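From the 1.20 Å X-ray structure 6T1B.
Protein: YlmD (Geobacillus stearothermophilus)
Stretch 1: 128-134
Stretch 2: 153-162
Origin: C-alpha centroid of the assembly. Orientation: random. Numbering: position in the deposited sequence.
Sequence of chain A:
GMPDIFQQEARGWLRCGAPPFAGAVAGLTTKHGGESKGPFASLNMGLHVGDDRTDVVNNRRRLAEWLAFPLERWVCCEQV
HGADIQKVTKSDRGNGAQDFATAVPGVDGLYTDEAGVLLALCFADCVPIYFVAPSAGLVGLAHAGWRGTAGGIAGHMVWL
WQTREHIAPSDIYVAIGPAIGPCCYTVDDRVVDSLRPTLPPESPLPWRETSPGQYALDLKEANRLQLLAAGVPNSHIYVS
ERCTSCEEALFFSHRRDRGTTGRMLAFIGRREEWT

Stretch 1 (128-134) PIYFVAP
Stretch 2, residues 153-162: IAGHMVWLWQ

Residues 128-133 form a beta strand that begins earlier in the chain, and residues 153-162 form an alpha helix that continues beyond the stretch. The two run nearly parallel. Their N-to-C directions differ by 15°, the signed crossing angle is -15°, and the axes approach to 10.4 Å. The register is set by three CA-CA pairs: Ile129 to Ala154 at 7.4 Å, Phe131 to Met157 at 8.5 Å, and Ala133 to Trp161 at 9.2 Å. The gap therefore widens toward the C-terminal end.

The strand is extended, with phi/psi from -86/124 at Pro128 to -146/139 at Val132 and -120/93 at Ala133. Its alternation turns the CA-to-CB bonds of Ile129, Phe131 and Ala133 toward the helix and those of Tyr130 and Val132 away. The helix averages about -64/-41, with Gly155 at -69/-28. Trp161 N donates a hydrogen bond to Met157 O at 2.9 Å, while the one from Val158 N to Ala154 O is weak at 3.5 Å.

No hydrogen bond joins the stretches. Packing, mostly of apolar side chains, buries 336 Å² in all, both sides summed.

At the narrow end, the small Ala154 leaves room for Ile129. Ile129 is m, t (chi1 -50°, chi2 176°), and its CD1 lies 3.9 Å from Ala154 CB.

Phe131 is the main bump, with 108 Å² covered by the helix. Its chi1 is -62° (m) and chi2 is 79°. The hollow that receives it is lined by Ala154, Met157, Val158 and Trp161. Phe131 CZ is 3.9 Å from Ala154 O and 3.6 Å from Met157 CB, and CE2 is 4.3 Å from Val158 CG2. Val158 is t (177°).

Met157 covers one face of the Phe131 ring. Its angles are t, p, p (-174°, 74°, 73°). This bent chain places Met157 CG 3.5 Å from the Phe131 ring centroid, only 4° off the normal, as a CH-pi contact. Met157 SD is 4.8 Å from the same centroid. A flexible, unbranched side chain suits this fit against a flat ring.

Trp161 fills the wider end. Its chi1 is -73° (m) and chi2 is 18°, which lays the indole back toward the strand. The edge of Phe131 points to the face of Trp161; the six-membered rings are 5.9 Å apart by centroid, with planes at 58°. Trp161 CH2 is 3.4 Å from Phe131 CB. Trp161 CZ3 lies 3.7 Å from Ala133 N and 3.9 Å from Ala133 CB. Ala133 is a low bump, so the broad indole can come close to the backbone there.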

# COMPACT_ATOMS: atom_id res chain seq x y z
N PRO A 128 0.79 -3.04 -0.80
CA PRO A 128 0.90 -1.83 0.02
C PRO A 128 2.12 -1.94 0.93
O PRO A 128 2.25 -2.91 1.70
CB PRO A 128 -0.41 -1.81 0.82
CG PRO A 128 -0.82 -3.25 0.95
CD PRO A 128 -0.12 -4.03 -0.17
N ILE A 129 3.02 -0.98 0.84
CA ILE A 129 4.25 -1.01 1.62
C ILE A 129 4.20 0.17 2.59
O ILE A 129 4.19 1.33 2.17
CB ILE A 129 5.51 -0.95 0.73
CG1 ILE A 129 5.47 -1.97 -0.40
CG2 ILE A 129 6.72 -1.21 1.62
CD1 ILE A 129 6.65 -1.86 -1.33
N TYR A 130 4.12 -0.14 3.88
CA TYR A 130 4.05 0.86 4.93
C TYR A 130 5.44 1.03 5.55
O TYR A 130 6.10 0.04 5.87
CB TYR A 130 3.11 0.38 6.05
CG TYR A 130 1.67 0.03 5.66
CD1 TYR A 130 1.39 -1.14 4.95
CD2 TYR A 130 0.60 0.82 6.07
CE1 TYR A 130 0.08 -1.48 4.62
CE2 TYR A 130 -0.69 0.49 5.75
CZ TYR A 130 -0.95 -0.66 5.02
OH TYR A 130 -2.25 -1.03 4.72
N PHE A 131 5.84 2.29 5.78
CA PHE A 131 7.14 2.61 6.32
C PHE A 131 6.98 3.46 7.58
O PHE A 131 6.11 4.35 7.62
CB PHE A 131 7.94 3.45 5.33
CG PHE A 131 8.24 2.78 4.02
CD1 PHE A 131 7.30 2.70 3.01
CD2 PHE A 131 9.51 2.30 3.76
CE1 PHE A 131 7.64 2.13 1.80
CE2 PHE A 131 9.83 1.72 2.56
CZ PHE A 131 8.90 1.65 1.58
N VAL A 132 7.83 3.23 8.57
CA VAL A 132 7.84 4.09 9.74
C VAL A 132 9.28 4.19 10.22
O VAL A 132 10.03 3.21 10.21
CB VAL A 132 6.89 3.57 10.84
CG1 VAL A 132 7.32 2.24 11.39
CG2 VAL A 132 6.72 4.62 11.94
N ALA A 133 9.66 5.38 10.62
CA ALA A 133 10.88 5.59 11.40
C ALA A 133 10.38 6.23 12.70
O ALA A 133 10.23 7.47 12.80
CB ALA A 133 11.88 6.48 10.67
N PRO A 134 10.10 5.42 13.74
CA PRO A 134 9.40 5.96 14.92
C PRO A 134 10.16 7.06 15.62
O PRO A 134 9.55 8.02 16.11
CB PRO A 134 9.24 4.74 15.83
CG PRO A 134 9.32 3.58 14.94
CD PRO A 134 10.27 3.96 13.83
N ILE A 153 10.34 1.15 -6.46
CA ILE A 153 9.70 2.13 -5.58
C ILE A 153 10.06 1.90 -4.12
O ILE A 153 10.24 2.85 -3.35
CB ILE A 153 8.18 2.17 -5.83
CG1 ILE A 153 7.61 3.42 -5.18
CG2 ILE A 153 7.48 0.91 -5.36
CD1 ILE A 153 6.15 3.69 -5.46
N ALA A 154 10.15 0.63 -3.70
CA ALA A 154 10.43 0.36 -2.29
C ALA A 154 11.79 0.92 -1.89
O ALA A 154 11.92 1.58 -0.85
CB ALA A 154 10.37 -1.14 -2.04
N GLY A 155 12.82 0.64 -2.68
CA GLY A 155 14.13 1.17 -2.37
C GLY A 155 14.22 2.67 -2.56
O GLY A 155 15.05 3.33 -1.92
N HIS A 156 13.41 3.23 -3.45
CA HIS A 156 13.38 4.67 -3.64
C HIS A 156 12.92 5.38 -2.37
O HIS A 156 13.48 6.41 -2.00
CB HIS A 156 12.48 5.00 -4.84
CG HIS A 156 12.51 6.43 -5.27
ND1 HIS A 156 13.66 7.19 -5.32
CD2 HIS A 156 11.52 7.24 -5.73
CE1 HIS A 156 13.38 8.40 -5.76
NE2 HIS A 156 12.08 8.46 -6.01
N MET A 157 11.93 4.81 -1.67
CA MET A 157 11.51 5.42 -0.41
C MET A 157 12.68 5.45 0.57
O MET A 157 12.97 6.49 1.21
CB MET A 157 10.36 4.61 0.21
CG MET A 157 9.76 5.24 1.46
SD MET A 157 8.71 6.67 1.17
CE MET A 157 7.24 5.88 0.48
N VAL A 158 13.39 4.33 0.69
CA VAL A 158 14.52 4.25 1.60
C VAL A 158 15.58 5.27 1.21
O VAL A 158 16.12 5.99 2.06
CB VAL A 158 15.09 2.82 1.60
CG1 VAL A 158 16.33 2.75 2.49
CG2 VAL A 158 14.06 1.86 2.09
N TRP A 159 15.89 5.35 -0.09
CA TRP A 159 16.89 6.30 -0.57
C TRP A 159 16.50 7.74 -0.23
O TRP A 159 17.36 8.55 0.14
CB TRP A 159 17.08 6.14 -2.08
CG TRP A 159 18.13 7.02 -2.67
CD1 TRP A 159 19.47 6.80 -2.66
CD2 TRP A 159 17.92 8.26 -3.36
NE1 TRP A 159 20.12 7.82 -3.31
CE2 TRP A 159 19.19 8.73 -3.75
CE3 TRP A 159 16.80 9.02 -3.69
CZ2 TRP A 159 19.37 9.93 -4.44
CZ3 TRP A 159 16.97 10.21 -4.38
CH2 TRP A 159 18.25 10.65 -4.75
N LEU A 160 15.22 8.08 -0.40
CA LEU A 160 14.79 9.44 -0.09
C LEU A 160 14.91 9.72 1.40
O LEU A 160 15.35 10.80 1.80
CB LEU A 160 13.36 9.68 -0.55
CG LEU A 160 13.14 9.73 -2.06
CD1 LEU A 160 11.65 9.73 -2.41
CD2 LEU A 160 13.81 10.95 -2.65
N TRP A 161 14.54 8.75 2.24
CA TRP A 161 14.65 8.97 3.68
C TRP A 161 16.11 9.15 4.08
O TRP A 161 16.43 9.98 4.95
CB TRP A 161 13.98 7.85 4.46
CG TRP A 161 12.49 7.91 4.40
CD1 TRP A 161 11.72 8.59 3.49
CD2 TRP A 161 11.56 7.26 5.28
NE1 TRP A 161 10.38 8.40 3.76
CE2 TRP A 161 10.27 7.60 4.88
CE3 TRP A 161 11.71 6.46 6.42
CZ2 TRP A 161 9.14 7.13 5.53
CZ3 TRP A 161 10.59 6.00 7.05
CH2 TRP A 161 9.32 6.33 6.61
N GLN A 162 17.03 8.42 3.44
CA GLN A 162 18.44 8.53 3.78
C GLN A 162 19.02 9.84 3.28
O GLN A 162 19.68 10.56 4.03
CB GLN A 162 19.20 7.34 3.20
CG GLN A 162 20.65 7.29 3.69
CD GLN A 162 21.29 5.93 3.48
OE1 GLN A 162 20.71 5.06 2.83
NE2 GLN A 162 22.48 5.75 4.03